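Local coordinates for protein endoglucanase A (Clostridium acetobutylicum, PDB 3IK2) that probably hydrolyses internal beta-1,4-glycosidic bonds of cellulose and related glucans, at residues N40-Y45 with L100-A105; N78-V83 with V156-N161; G363-A368 with M446-T451. One frame throughout, in Å; residues are numbered along the deposited sequence.

Interaction 1 of 3, residues N40-Y45 with L100-A105; sequences NRSTGY and LVTLQA
Ser-42 and Thr-102 meet side by side in the tight part of this contact. Thr-102 CG2 lies 3.4 Å from Ser-42 CB, closer than usual for two carbons, and 3.3 Å from Ser-42 OG. Small side chains suit such a spot, and their hydroxyls turn elsewhere: Ser-42 OG bonds to Gly-39 O and Thr-102 OG1 to Ile-37 O. Further along, Gln-104 supplies the polar grip. Its chain bends at chi2 (61°), which brings the amide back beside its own strand. Gln-104 NE2 then donates 3.0 Å to Ser-42 O, with an N-H...O angle of 154° and the acceptor close to the amide plane. A longer bond, 3.2 Å from Gln-104 NE2 to Thr-102 O, reaches that carbonyl from above its plane. Ser-42 O also closes the type I turn, Tyr-45 N and Gln-104 NE2 reaching that oxygen from opposite faces of its plane. Gln-104 CG packs 3.3 Å from Tyr-45 O, while NE2 lies near the edge of the tyrosine ring. The looser side is hydrated: one water donates to both Tyr-45 O and Gln-104 OE1, spanning two acceptors that could not bond each other. Tyr-45 OH is held by Asn-50. A glutamine amide can thus use both its ends here, its NH2 tying a barrel-strand end to the turn after strand 34-37 and its oxygen reaching that turn through water.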
ATOM      1  N   ASN A  40      -1.596 -11.731  -6.423  1.00  6.85           N
ATOM      2  CA  ASN A  40      -1.683 -12.669  -7.515  1.00  6.97           C
ATOM      3  C   ASN A  40      -2.793 -13.688  -7.422  1.00  6.70           C
ATOM      4  O   ASN A  40      -3.292 -14.120  -8.444  1.00  6.34           O
ATOM      5  CB  ASN A  40      -0.331 -13.369  -7.688  1.00  7.31           C
ATOM      6  CG  ASN A  40       0.724 -12.431  -8.204  1.00  7.35           C
ATOM      7  OD1 ASN A  40       0.409 -11.322  -8.632  1.00  4.32           O
ATOM      8  ND2 ASN A  40       1.988 -12.851  -8.139  1.00  7.57           N
ATOM      9  N   ARG A  41      -3.153 -14.073  -6.196  1.00  7.50           N
ATOM     10  CA  ARG A  41      -4.172 -15.103  -5.948  1.00  7.26           C
ATOM     11  C   ARG A  41      -5.568 -14.598  -6.193  1.00  7.54           C
ATOM     12  O   ARG A  41      -6.487 -15.400  -6.363  1.00  8.41           O
ATOM     13  CB  ARG A  41      -4.066 -15.652  -4.520  1.00  7.49           C
ATOM     14  CG  ARG A  41      -3.011 -16.779  -4.333  1.00  8.25           C
ATOM     15  CD  ARG A  41      -3.597 -18.097  -4.879  1.00  8.30           C
ATOM     16  NE  ARG A  41      -2.770 -19.296  -4.654  1.00  6.54           N
ATOM     17  CZ  ARG A  41      -3.235 -20.556  -4.742  1.00  6.89           C
ATOM     18  NH1 ARG A  41      -4.511 -20.806  -5.038  1.00  9.21           N
ATOM     19  NH2 ARG A  41      -2.432 -21.577  -4.511  1.00  8.26           N
ATOM     20  N   SER A  42      -5.726 -13.271  -6.226  1.00  7.36           N
ATOM     21  CA  SER A  42      -7.020 -12.619  -6.442  1.00  7.03           C
ATOM     22  C   SER A  42      -7.559 -12.852  -7.834  1.00  7.02           C
ATOM     23  O   SER A  42      -8.768 -12.998  -8.012  1.00  8.09           O
ATOM     24  CB  SER A  42      -6.949 -11.097  -6.141  1.00  5.93           C
ATOM     25  OG  SER A  42      -6.176 -10.382  -7.114  1.00  7.39           O
ATOM     26  N   THR A  43      -6.677 -12.912  -8.829  1.00  7.55           N
ATOM     27  CA  THR A  43      -7.123 -12.852 -10.241  1.00  7.06           C
ATOM     28  C   THR A  43      -8.068 -13.998 -10.592  1.00  8.13           C
ATOM     29  O   THR A  43      -9.095 -13.806 -11.283  1.00  8.60           O
ATOM     30  CB  THR A  43      -5.927 -12.857 -11.198  1.00  7.29           C
ATOM     31  OG1 THR A  43      -5.102 -11.720 -10.931  1.00  2.99           O
ATOM     32  CG2 THR A  43      -6.381 -12.843 -12.666  1.00  6.63           C
ATOM     33  N   GLY A  44      -7.717 -15.196 -10.132  1.00  8.28           N
ATOM     34  CA  GLY A  44      -8.516 -16.369 -10.426  1.00  8.49           C
ATOM     35  C   GLY A  44      -9.298 -16.927  -9.249  1.00  8.74           C
ATOM     36  O   GLY A  44      -9.767 -18.085  -9.310  1.00  9.91           O
ATOM     37  N   TYR A  45      -9.440 -16.120  -8.189  1.00  8.00           N
ATOM     38  CA  TYR A  45     -10.335 -16.434  -7.068  1.00  7.23           C
ATOM     39  C   TYR A  45     -11.812 -16.464  -7.477  1.00  7.29           C
ATOM     40  O   TYR A  45     -12.365 -15.486  -8.018  1.00  7.71           O
ATOM     41  CB  TYR A  45     -10.145 -15.469  -5.883  1.00  6.43           C
ATOM     42  CG  TYR A  45     -11.191 -15.611  -4.798  1.00  4.58           C
ATOM     43  CD1 TYR A  45     -11.117 -16.636  -3.852  1.00  5.10           C
ATOM     44  CD2 TYR A  45     -12.263 -14.732  -4.727  1.00  4.67           C
ATOM     45  CE1 TYR A  45     -12.095 -16.772  -2.871  1.00  4.83           C
ATOM     46  CE2 TYR A  45     -13.238 -14.842  -3.734  1.00  3.16           C
ATOM     47  CZ  TYR A  45     -13.150 -15.858  -2.813  1.00  5.69           C
ATOM     48  OH  TYR A  45     -14.134 -15.989  -1.842  1.00  6.75           O
ATOM     49  N   LEU A 100      -9.648  -3.142   2.010  1.00  7.45           N
ATOM     50  CA  LEU A 100      -9.592  -3.174   0.551  1.00  6.63           C
ATOM     51  C   LEU A 100      -9.705  -4.641   0.094  1.00  6.71           C
ATOM     52  O   LEU A 100      -8.889  -5.471   0.484  1.00  6.34           O
ATOM     53  CB  LEU A 100      -8.311  -2.513   0.000  1.00  6.18           C
ATOM     54  CG  LEU A 100      -8.062  -2.549  -1.521  1.00  6.17           C
ATOM     55  CD1 LEU A 100      -9.220  -1.953  -2.329  1.00  4.25           C
ATOM     56  CD2 LEU A 100      -6.776  -1.836  -1.897  1.00  6.06           C
ATOM     57  N   VAL A 101     -10.745  -4.947  -0.685  1.00  6.12           N
ATOM     58  CA  VAL A 101     -10.947  -6.306  -1.220  1.00  6.47           C
ATOM     59  C   VAL A 101     -10.851  -6.299  -2.752  1.00  7.15           C
ATOM     60  O   VAL A 101     -11.205  -5.298  -3.383  1.00  7.51           O
ATOM     61  CB  VAL A 101     -12.292  -6.967  -0.711  1.00  6.72           C
ATOM     62  CG1 VAL A 101     -12.421  -6.821   0.829  1.00  5.31           C
ATOM     63  CG2 VAL A 101     -13.555  -6.385  -1.414  1.00  4.60           C
ATOM     64  N   THR A 102     -10.383  -7.409  -3.338  1.00  6.62           N
ATOM     65  CA  THR A 102     -10.172  -7.489  -4.784  1.00  5.87           C
ATOM     66  C   THR A 102     -11.286  -8.213  -5.561  1.00  5.81           C
ATOM     67  O   THR A 102     -11.736  -9.287  -5.154  1.00  4.75           O
ATOM     68  CB  THR A 102      -8.825  -8.139  -5.103  1.00  5.98           C
ATOM     69  OG1 THR A 102      -7.790  -7.397  -4.449  1.00  5.45           O
ATOM     70  CG2 THR A 102      -8.535  -8.107  -6.617  1.00  4.86           C
ATOM     71  N   LEU A 103     -11.704  -7.593  -6.669  1.00  5.56           N
ATOM     72  CA  LEU A 103     -12.631  -8.190  -7.669  1.00  5.95           C
ATOM     73  C   LEU A 103     -11.854  -8.662  -8.906  1.00  5.54           C
ATOM     74  O   LEU A 103     -10.697  -8.262  -9.120  1.00  5.10           O
ATOM     75  CB  LEU A 103     -13.753  -7.201  -8.047  1.00  5.47           C
ATOM     76  CG  LEU A 103     -14.550  -6.616  -6.872  1.00  5.55           C
ATOM     77  CD1 LEU A 103     -15.511  -5.553  -7.373  1.00  7.87           C
ATOM     78  CD2 LEU A 103     -15.329  -7.710  -6.079  1.00  5.11           C
ATOM     79  N   GLN A 104     -12.458  -9.571  -9.669  1.00  5.84           N
ATOM     80  CA  GLN A 104     -11.748 -10.310 -10.729  1.00  5.37           C
ATOM     81  C   GLN A 104     -12.061  -9.693 -12.094  1.00  6.00           C
ATOM     82  O   GLN A 104     -13.195  -9.318 -12.366  1.00  4.95           O
ATOM     83  CB  GLN A 104     -12.126 -11.801 -10.715  1.00  5.26           C
ATOM     84  CG  GLN A 104     -11.650 -12.578  -9.478  1.00  3.87           C
ATOM     85  CD  GLN A 104     -12.245 -12.041  -8.164  1.00  4.59           C
ATOM     86  OE1 GLN A 104     -13.447 -11.851  -8.056  1.00  6.47           O
ATOM     87  NE2 GLN A 104     -11.398 -11.781  -7.178  1.00  5.27           N
ATOM     88  N   ALA A 105     -11.031  -9.558 -12.926  1.00  6.47           N
ATOM     89  CA  ALA A 105     -11.175  -8.970 -14.258  1.00  7.55           C
ATOM     90  C   ALA A 105     -10.343  -9.753 -15.291  1.00  7.95           C
ATOM     91  O   ALA A 105     -10.556  -9.599 -16.503  1.00  8.42           O
ATOM     92  CB  ALA A 105     -10.792  -7.470 -14.247  1.00  7.90           C
TER
HETATM   93  O   HOH W   1     -14.710 -14.468  -8.072  1.00  2.32           O

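Interaction 2 of 3, residues N78-V83 with V156-N161; sequences NEPASV and VNYLVN. With ACT (acetate ion), chain I.
Tyr-158 reaches from helix 152-163 to the turn that precedes helix 82-93, and its ring meets Pro-80 and Ala-81 there. With CG anti to the backbone N (chi1 178°), the ring extends away from its helix and its far end lies against the turn. Pro-80 comes over one face: CB stands above the plane, offset toward the rim, and Pro-80 CG lies 3.9 Å from Tyr-158 CE1. Ala-81 approaches obliquely, Ala-81 CB lying 3.9 Å from Tyr-158 CD2. The same methyl group is 4.3 Å from Leu-159 CD2, so it touches two successive side chains of the helix.

Each residue type fits its place. Pro-80 and Ala-81 are the central pair of a type II turn closed by Ser-82 N to Glu-79 O, and proline's fixed phi suits the first of these positions. Ala-81 takes the left-handed conformation (phi 58°) required at the second, more often adopted by glycine; its small methyl group gains contact with the helix. It is also the N-cap residue of helix 82-93. Tyrosine combines an apolar ring for the proline with a hydroxyl for the wetter rim, where Tyr-158 OH donates 2.9 Å to a water. That water in turn donates 2.6 Å to Pro-80 O. On the outer side Asn-157 ND2 donates a nearly straight bond (172°), 3.0 Å long, to O of an acetate ion, probably from the crystallisation liquor.

The backbone of Ala-81 bonds with that of Trp-47, and Asn-50 bonds to Glu-79 O and Val-83 N, fixing the turn to the loop that follows strand 34-37. Tyr-158 also rests on Thr-85, and Leu-159 on Tyr-84 and Thr-85, so the two barrel helices meet beyond the turn. Inward, Val-156 and Leu-159 pack on Tyr-175 of strand 174-177, the barrel wall.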
ATOM      1  N   ASN A  78     -17.616 -23.994   1.513  1.00 18.49           N
ATOM      2  CA  ASN A  78     -18.528 -23.874   0.376  1.00 18.47           C
ATOM      3  C   ASN A  78     -19.532 -22.734   0.482  1.00 17.83           C
ATOM      4  O   ASN A  78     -20.361 -22.549  -0.407  1.00 17.53           O
ATOM      5  CB  ASN A  78     -19.245 -25.196   0.159  1.00 19.10           C
ATOM      6  CG  ASN A  78     -18.280 -26.340  -0.049  1.00 21.14           C
ATOM      7  OD1 ASN A  78     -18.319 -27.344   0.669  1.00 25.99           O
ATOM      8  ND2 ASN A  78     -17.389 -26.188  -1.014  1.00 23.09           N
ATOM      9  N   GLU A  79     -19.445 -21.976   1.574  1.00 17.44           N
ATOM     10  CA  GLU A  79     -20.169 -20.712   1.722  1.00 17.35           C
ATOM     11  C   GLU A  79     -19.582 -19.635   0.764  1.00 15.60           C
ATOM     12  O   GLU A  79     -18.355 -19.419   0.730  1.00 15.55           O
ATOM     13  CB  GLU A  79     -20.116 -20.276   3.189  1.00 16.98           C
ATOM     14  CG  GLU A  79     -20.766 -18.914   3.529  1.00 19.40           C
ATOM     15  CD  GLU A  79     -20.467 -18.479   4.986  1.00 20.31           C
ATOM     16  OE1 GLU A  79     -19.629 -17.538   5.220  1.00 23.59           O
ATOM     17  OE2 GLU A  79     -21.056 -19.116   5.899  1.00 23.97           O
ATOM     18  N   PRO A  80     -20.449 -18.987  -0.046  1.00 14.53           N
ATOM     19  CA  PRO A  80     -19.929 -17.923  -0.940  1.00 13.15           C
ATOM     20  C   PRO A  80     -19.130 -16.839  -0.192  1.00 12.51           C
ATOM     21  O   PRO A  80     -19.533 -16.401   0.898  1.00 11.91           O
ATOM     22  CB  PRO A  80     -21.164 -17.316  -1.578  1.00 11.89           C
ATOM     23  CG  PRO A  80     -22.352 -17.951  -0.874  1.00 14.88           C
ATOM     24  CD  PRO A  80     -21.899 -19.209  -0.211  1.00 13.63           C
ATOM     25  N   ALA A  81     -17.988 -16.464  -0.778  1.00 10.64           N
ATOM     26  CA  ALA A  81     -17.148 -15.383  -0.282  1.00  9.68           C
ATOM     27  C   ALA A  81     -16.665 -15.581   1.151  1.00  8.70           C
ATOM     28  O   ALA A  81     -16.213 -14.638   1.800  1.00  8.81           O
ATOM     29  CB  ALA A  81     -17.839 -14.024  -0.466  1.00  8.73           C
ATOM     30  N   SER A  82     -16.721 -16.814   1.636  1.00  8.30           N
ATOM     31  CA  SER A  82     -16.277 -17.106   3.008  1.00  7.97           C
ATOM     32  C   SER A  82     -14.841 -16.624   3.298  1.00  7.61           C
ATOM     33  O   SER A  82     -14.526 -16.254   4.428  1.00  8.04           O
ATOM     34  CB  SER A  82     -16.455 -18.597   3.356  1.00  7.55           C
ATOM     35  OG  SER A  82     -15.477 -19.404   2.717  1.00  9.15           O
ATOM     36  N   VAL A  83     -13.983 -16.626   2.280  1.00  6.71           N
ATOM     37  CA  VAL A  83     -12.638 -16.101   2.407  1.00  6.03           C
ATOM     38  C   VAL A  83     -12.687 -14.585   2.729  1.00  6.21           C
ATOM     39  O   VAL A  83     -12.024 -14.110   3.659  1.00  6.14           O
ATOM     40  CB  VAL A  83     -11.796 -16.401   1.116  1.00  6.23           C
ATOM     41  CG1 VAL A  83     -10.495 -15.568   1.059  1.00  5.92           C
ATOM     42  CG2 VAL A  83     -11.497 -17.925   0.948  1.00  3.94           C
ATOM     43  N   VAL A 156     -20.386  -8.453  -5.148  1.00  7.93           N
ATOM     44  CA  VAL A 156     -20.318  -7.237  -4.352  1.00  6.95           C
ATOM     45  C   VAL A 156     -21.628  -7.162  -3.568  1.00  7.17           C
ATOM     46  O   VAL A 156     -21.627  -6.886  -2.360  1.00  6.15           O
ATOM     47  CB  VAL A 156     -20.151  -5.971  -5.250  1.00  7.57           C
ATOM     48  CG1 VAL A 156     -20.059  -4.710  -4.407  1.00  7.06           C
ATOM     49  CG2 VAL A 156     -18.900  -6.074  -6.118  1.00  6.70           C
ATOM     50  N   ASN A 157     -22.727  -7.455  -4.258  1.00  6.48           N
ATOM     51  CA  ASN A 157     -24.057  -7.459  -3.659  1.00  7.60           C
ATOM     52  C   ASN A 157     -24.128  -8.360  -2.404  1.00  7.05           C
ATOM     53  O   ASN A 157     -24.727  -7.982  -1.427  1.00  7.85           O
ATOM     54  CB  ASN A 157     -25.127  -7.883  -4.685  1.00  6.57           C
ATOM     55  CG  ASN A 157     -26.543  -7.790  -4.119  1.00  8.27           C
ATOM     56  OD1 ASN A 157     -27.110  -6.691  -4.007  1.00 11.37           O
ATOM     57  ND2 ASN A 157     -27.121  -8.940  -3.753  1.00  7.28           N
ATOM     58  N   TYR A 158     -23.498  -9.529  -2.457  1.00  7.29           N
ATOM     59  CA  TYR A 158     -23.422 -10.447  -1.317  1.00  7.30           C
ATOM     60  C   TYR A 158     -22.706  -9.775  -0.145  1.00  6.33           C
ATOM     61  O   TYR A 158     -23.113  -9.904   0.999  1.00  6.07           O
ATOM     62  CB  TYR A 158     -22.694 -11.751  -1.710  1.00  7.01           C
ATOM     63  CG  TYR A 158     -22.536 -12.726  -0.550  1.00  6.94           C
ATOM     64  CD1 TYR A 158     -23.490 -13.710  -0.308  1.00  7.92           C
ATOM     65  CD2 TYR A 158     -21.447 -12.641   0.313  1.00  8.11           C
ATOM     66  CE1 TYR A 158     -23.373 -14.574   0.755  1.00  8.85           C
ATOM     67  CE2 TYR A 158     -21.330 -13.481   1.396  1.00  8.90           C
ATOM     68  CZ  TYR A 158     -22.290 -14.452   1.605  1.00  8.90           C
ATOM     69  OH  TYR A 158     -22.154 -15.307   2.663  1.00  9.06           O
ATOM     70  N   LEU A 159     -21.635  -9.052  -0.448  1.00  6.82           N
ATOM     71  CA  LEU A 159     -20.816  -8.419   0.571  1.00  7.01           C
ATOM     72  C   LEU A 159     -21.549  -7.255   1.231  1.00  7.14           C
ATOM     73  O   LEU A 159     -21.514  -7.089   2.450  1.00  7.63           O
ATOM     74  CB  LEU A 159     -19.452  -7.983  -0.012  1.00  6.87           C
ATOM     75  CG  LEU A 159     -18.508  -9.111  -0.474  1.00  6.57           C
ATOM     76  CD1 LEU A 159     -17.348  -8.549  -1.311  1.00  8.09           C
ATOM     77  CD2 LEU A 159     -17.955  -9.924   0.711  1.00  4.19           C
ATOM     78  N   VAL A 160     -22.219  -6.452   0.416  1.00  8.31           N
ATOM     79  CA  VAL A 160     -22.982  -5.298   0.899  1.00  8.33           C
ATOM     80  C   VAL A 160     -24.209  -5.774   1.683  1.00  8.83           C
ATOM     81  O   VAL A 160     -24.609  -5.160   2.680  1.00  8.22           O
ATOM     82  CB  VAL A 160     -23.375  -4.361  -0.272  1.00  8.27           C
ATOM     83  CG1 VAL A 160     -24.414  -3.286   0.177  1.00  8.12           C
ATOM     84  CG2 VAL A 160     -22.119  -3.710  -0.825  1.00  7.91           C
ATOM     85  N   ASN A 161     -24.803  -6.870   1.225  1.00  9.22           N
ATOM     86  CA  ASN A 161     -25.907  -7.467   1.968  1.00 10.10           C
ATOM     87  C   ASN A 161     -25.484  -7.826   3.395  1.00  9.10           C
ATOM     88  O   ASN A 161     -26.237  -7.614   4.340  1.00  8.09           O
ATOM     89  CB  ASN A 161     -26.473  -8.700   1.253  1.00 10.48           C
ATOM     90  CG  ASN A 161     -27.503  -9.477   2.142  1.00 12.60           C
ATOM     91  OD1 ASN A 161     -27.123 -10.317   2.982  1.00 12.10           O
ATOM     92  ND2 ASN A 161     -28.780  -9.178   1.954  1.00  8.53           N
TER
HETATM   93  C   ACT I 520     -30.355  -9.809  -2.475  1.00 28.61           C
HETATM   94  O   ACT I 520     -29.822  -8.680  -2.487  1.00 28.21           O
HETATM   95  OXT ACT I 520     -30.242 -10.507  -3.518  1.00 28.73           O
HETATM   96  CH3 ACT I 520     -31.084 -10.298  -1.259  1.00 28.50           C
HETATM   97  O   HOH W   2     -19.376 -15.871   3.473  1.00  4.67           O

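Interaction 3 of 3, residues G363-A368 with M446-T451; sequences GGIAQA and MNKNYT
Lys-448 NZ is gripped by two acceptors, the carbonyl of Ile-424 and OE1 of Gln-305, while the aliphatic part of the same side chain serves the contact: Lys-448 CG lies 3.9 Å from Ile-365 CG2. A lysine suits this buried place because its long chain offers methylenes to the isoleucine and then, bending at chi3 (-86°), carries the ammonium away to those acceptors, which probably stabilise its charge.

Ile-365 and Ala-368, three residues apart on one helix face, make the other half. The branched isoleucine has two arms at work. Ile-365 CG2, anti to the backbone N, touches both side chains: Lys-448 CG and, at 4.1 Å, Met-446 SD. Ile-365 CD1 runs out to 3.8 Å from Asn-447 O. Met-446 slides past the isoleucine in the opposite direction, bringing Met-446 SD within 3.5 Å of Ile-365 O and 4.0 Å of Ala-368 CB. Its CE ends beside the carbonyl carbon of Ala-368. The flexible thioether can follow the helix surface, and the small alanine lets it come close to the backbone.

Past the strand end the chain is shaped by Asx turns. Asn-447 OD1 accepts from Asn-449 N at 2.9 Å, while Asn-447 ND2 bonds to Asp-452 O and Ile-499 O; Asn-449 makes a second such turn.

Helix 361-376 belongs to the TIM-like barrel, between strands 347-353 and 379-384, and strand 440-447 to the mixed-sheet beta domain, so the contact joins the two domains. Met-446 is backed by Ser-428 and Tyr-430 of strand 427-433. Ile-365 also touches Met-304 of helix 297-305, and Ala-368 packs on Ala-398 of helix 393-403.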
ATOM      1  N   GLY A 363      15.819  -2.315   7.722  1.00  8.15           N
ATOM      2  CA  GLY A 363      14.461  -2.585   7.273  1.00  7.96           C
ATOM      3  C   GLY A 363      13.396  -1.851   8.074  1.00  8.20           C
ATOM      4  O   GLY A 363      12.382  -1.406   7.517  1.00  7.89           O
ATOM      5  N   GLY A 364      13.607  -1.726   9.384  1.00  8.20           N
ATOM      6  CA  GLY A 364      12.705  -0.904  10.231  1.00  8.25           C
ATOM      7  C   GLY A 364      12.782   0.591   9.955  1.00  7.86           C
ATOM      8  O   GLY A 364      11.788   1.302   9.994  1.00  7.66           O
ATOM      9  N   ILE A 365      13.985   1.086   9.689  1.00  8.52           N
ATOM     10  CA  ILE A 365      14.171   2.510   9.451  1.00  7.43           C
ATOM     11  C   ILE A 365      13.546   2.849   8.103  1.00  7.29           C
ATOM     12  O   ILE A 365      12.839   3.870   7.968  1.00  7.36           O
ATOM     13  CB  ILE A 365      15.689   2.896   9.519  1.00  7.81           C
ATOM     14  CG1 ILE A 365      16.122   3.022  11.006  1.00  7.72           C
ATOM     15  CG2 ILE A 365      15.981   4.179   8.692  1.00  6.03           C
ATOM     16  CD1 ILE A 365      17.609   3.250  11.267  1.00  8.62           C
ATOM     17  N   ALA A 366      13.767   1.976   7.116  1.00  6.60           N
ATOM     18  CA  ALA A 366      13.219   2.210   5.776  1.00  6.57           C
ATOM     19  C   ALA A 366      11.682   2.164   5.758  1.00  5.47           C
ATOM     20  O   ALA A 366      11.046   2.968   5.082  1.00  6.42           O
ATOM     21  CB  ALA A 366      13.809   1.253   4.762  1.00  6.45           C
ATOM     22  N   GLN A 367      11.110   1.236   6.513  1.00  5.72           N
ATOM     23  CA  GLN A 367       9.661   1.134   6.730  1.00  5.31           C
ATOM     24  C   GLN A 367       9.102   2.341   7.493  1.00  5.26           C
ATOM     25  O   GLN A 367       8.052   2.877   7.119  1.00  4.89           O
ATOM     26  CB  GLN A 367       9.319  -0.159   7.469  1.00  5.19           C
ATOM     27  CG  GLN A 367       7.790  -0.391   7.690  1.00  5.87           C
ATOM     28  CD  GLN A 367       6.966  -0.492   6.389  1.00  7.05           C
ATOM     29  OE1 GLN A 367       7.478  -0.891   5.343  1.00  7.32           O
ATOM     30  NE2 GLN A 367       5.674  -0.122   6.464  1.00  7.50           N
ATOM     31  N   ALA A 368       9.800   2.763   8.562  1.00  5.02           N
ATOM     32  CA  ALA A 368       9.400   3.975   9.295  1.00  4.94           C
ATOM     33  C   ALA A 368       9.450   5.197   8.390  1.00  4.98           C
ATOM     34  O   ALA A 368       8.564   6.068   8.444  1.00  6.51           O
ATOM     35  CB  ALA A 368      10.236   4.188  10.575  1.00  3.95           C
ATOM     36  N   MET A 446      14.796   9.776  12.786  1.00 14.62           N
ATOM     37  CA  MET A 446      15.646   8.605  12.548  1.00 15.74           C
ATOM     38  C   MET A 446      17.058   9.059  12.168  1.00 13.71           C
ATOM     39  O   MET A 446      17.243   9.993  11.374  1.00 13.76           O
ATOM     40  CB  MET A 446      15.152   7.712  11.393  1.00 14.77           C
ATOM     41  CG  MET A 446      13.768   7.073  11.470  1.00 19.55           C
ATOM     42  SD  MET A 446      13.142   6.883   9.756  1.00 22.35           S
ATOM     43  CE  MET A 446      11.804   8.087   9.828  1.00 23.40           C
ATOM     44  N   ASN A 447      18.033   8.331  12.679  1.00 11.93           N
ATOM     45  CA  ASN A 447      19.408   8.488  12.291  1.00 12.56           C
ATOM     46  C   ASN A 447      19.760   7.307  11.369  1.00 12.38           C
ATOM     47  O   ASN A 447      19.937   6.183  11.833  1.00 12.55           O
ATOM     48  CB  ASN A 447      20.297   8.556  13.560  1.00 11.66           C
ATOM     49  CG  ASN A 447      21.799   8.590  13.252  1.00 12.77           C
ATOM     50  OD1 ASN A 447      22.220   8.642  12.107  1.00  9.60           O
ATOM     51  ND2 ASN A 447      22.614   8.560  14.308  1.00 16.18           N
ATOM     52  N   LYS A 448      19.830   7.571  10.065  1.00 11.91           N
ATOM     53  CA  LYS A 448      20.154   6.533   9.073  1.00 12.39           C
ATOM     54  C   LYS A 448      21.675   6.234   9.008  1.00 11.45           C
ATOM     55  O   LYS A 448      22.101   5.314   8.307  1.00 10.95           O
ATOM     56  CB  LYS A 448      19.609   6.881   7.653  1.00 12.30           C
ATOM     57  CG  LYS A 448      18.106   7.254   7.549  1.00 14.45           C
ATOM     58  CD  LYS A 448      17.661   7.668   6.120  1.00 13.16           C
ATOM     59  CE  LYS A 448      17.898   9.160   5.849  1.00 17.36           C
ATOM     60  NZ  LYS A 448      17.532   9.601   4.448  1.00 15.38           N
ATOM     61  N   ASN A 449      22.479   7.003   9.735  1.00 10.12           N
ATOM     62  CA  ASN A 449      23.913   6.787   9.728  1.00 10.64           C
ATOM     63  C   ASN A 449      24.285   5.464  10.385  1.00 10.40           C
ATOM     64  O   ASN A 449      23.729   5.068  11.426  1.00  9.76           O
ATOM     65  CB  ASN A 449      24.716   7.962  10.334  1.00 10.14           C
ATOM     66  CG  ASN A 449      26.179   7.940   9.897  1.00 10.53           C
ATOM     67  OD1 ASN A 449      27.004   7.187  10.434  1.00  7.59           O
ATOM     68  ND2 ASN A 449      26.497   8.745   8.899  1.00  9.20           N
ATOM     69  N   TYR A 450      25.225   4.775   9.748  1.00 10.84           N
ATOM     70  CA  TYR A 450      25.563   3.426  10.168  1.00 10.51           C
ATOM     71  C   TYR A 450      26.443   3.411  11.409  1.00 11.18           C
ATOM     72  O   TYR A 450      26.517   2.388  12.080  1.00 11.11           O
ATOM     73  CB  TYR A 450      26.262   2.668   9.039  1.00 10.68           C
ATOM     74  CG  TYR A 450      25.715   1.278   8.876  1.00  9.12           C
ATOM     75  CD1 TYR A 450      24.602   1.047   8.068  1.00  6.37           C
ATOM     76  CD2 TYR A 450      26.288   0.203   9.540  1.00  8.00           C
ATOM     77  CE1 TYR A 450      24.072  -0.207   7.934  1.00  5.63           C
ATOM     78  CE2 TYR A 450      25.769  -1.068   9.408  1.00  8.34           C
ATOM     79  CZ  TYR A 450      24.657  -1.262   8.599  1.00  7.84           C
ATOM     80  OH  TYR A 450      24.131  -2.533   8.446  1.00 12.12           O
ATOM     81  N   THR A 451      27.131   4.524  11.698  1.00 11.46           N
ATOM     82  CA  THR A 451      28.170   4.517  12.733  1.00 12.10           C
ATOM     83  C   THR A 451      28.171   5.737  13.676  1.00 12.32           C
ATOM     84  O   THR A 451      28.613   5.644  14.820  1.00 12.48           O
ATOM     85  CB  THR A 451      29.589   4.373  12.076  1.00 12.52           C
ATOM     86  OG1 THR A 451      29.863   5.525  11.268  1.00 12.59           O
ATOM     87  CG2 THR A 451      29.649   3.135  11.196  1.00 12.80           C
TER

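Overall arrangement
Interactions 1 and 2 are neighbours in the first half of the barrel, their centres 14 Å apart and their segments alternating along the chain. Helix 82-93 leads into strand 99-103, and helix 152-163 follows. Interaction 1 ties the loop after strand 34-37 to the end of strand 99-103, interaction 2 ties the turn before helix 82-93 to helix 152-163, and Tyr-45 packs against that turn, as Leu-103 does on Val-156. Interaction 3 comes later in the chain and lies across the molecule's centre, about 34 Å from interaction 1 and 42 Å from interaction 2, centre to centre. There a barrel helix meets the beta domain, so two contacts lie within the barrel and one joins it to the beta domain.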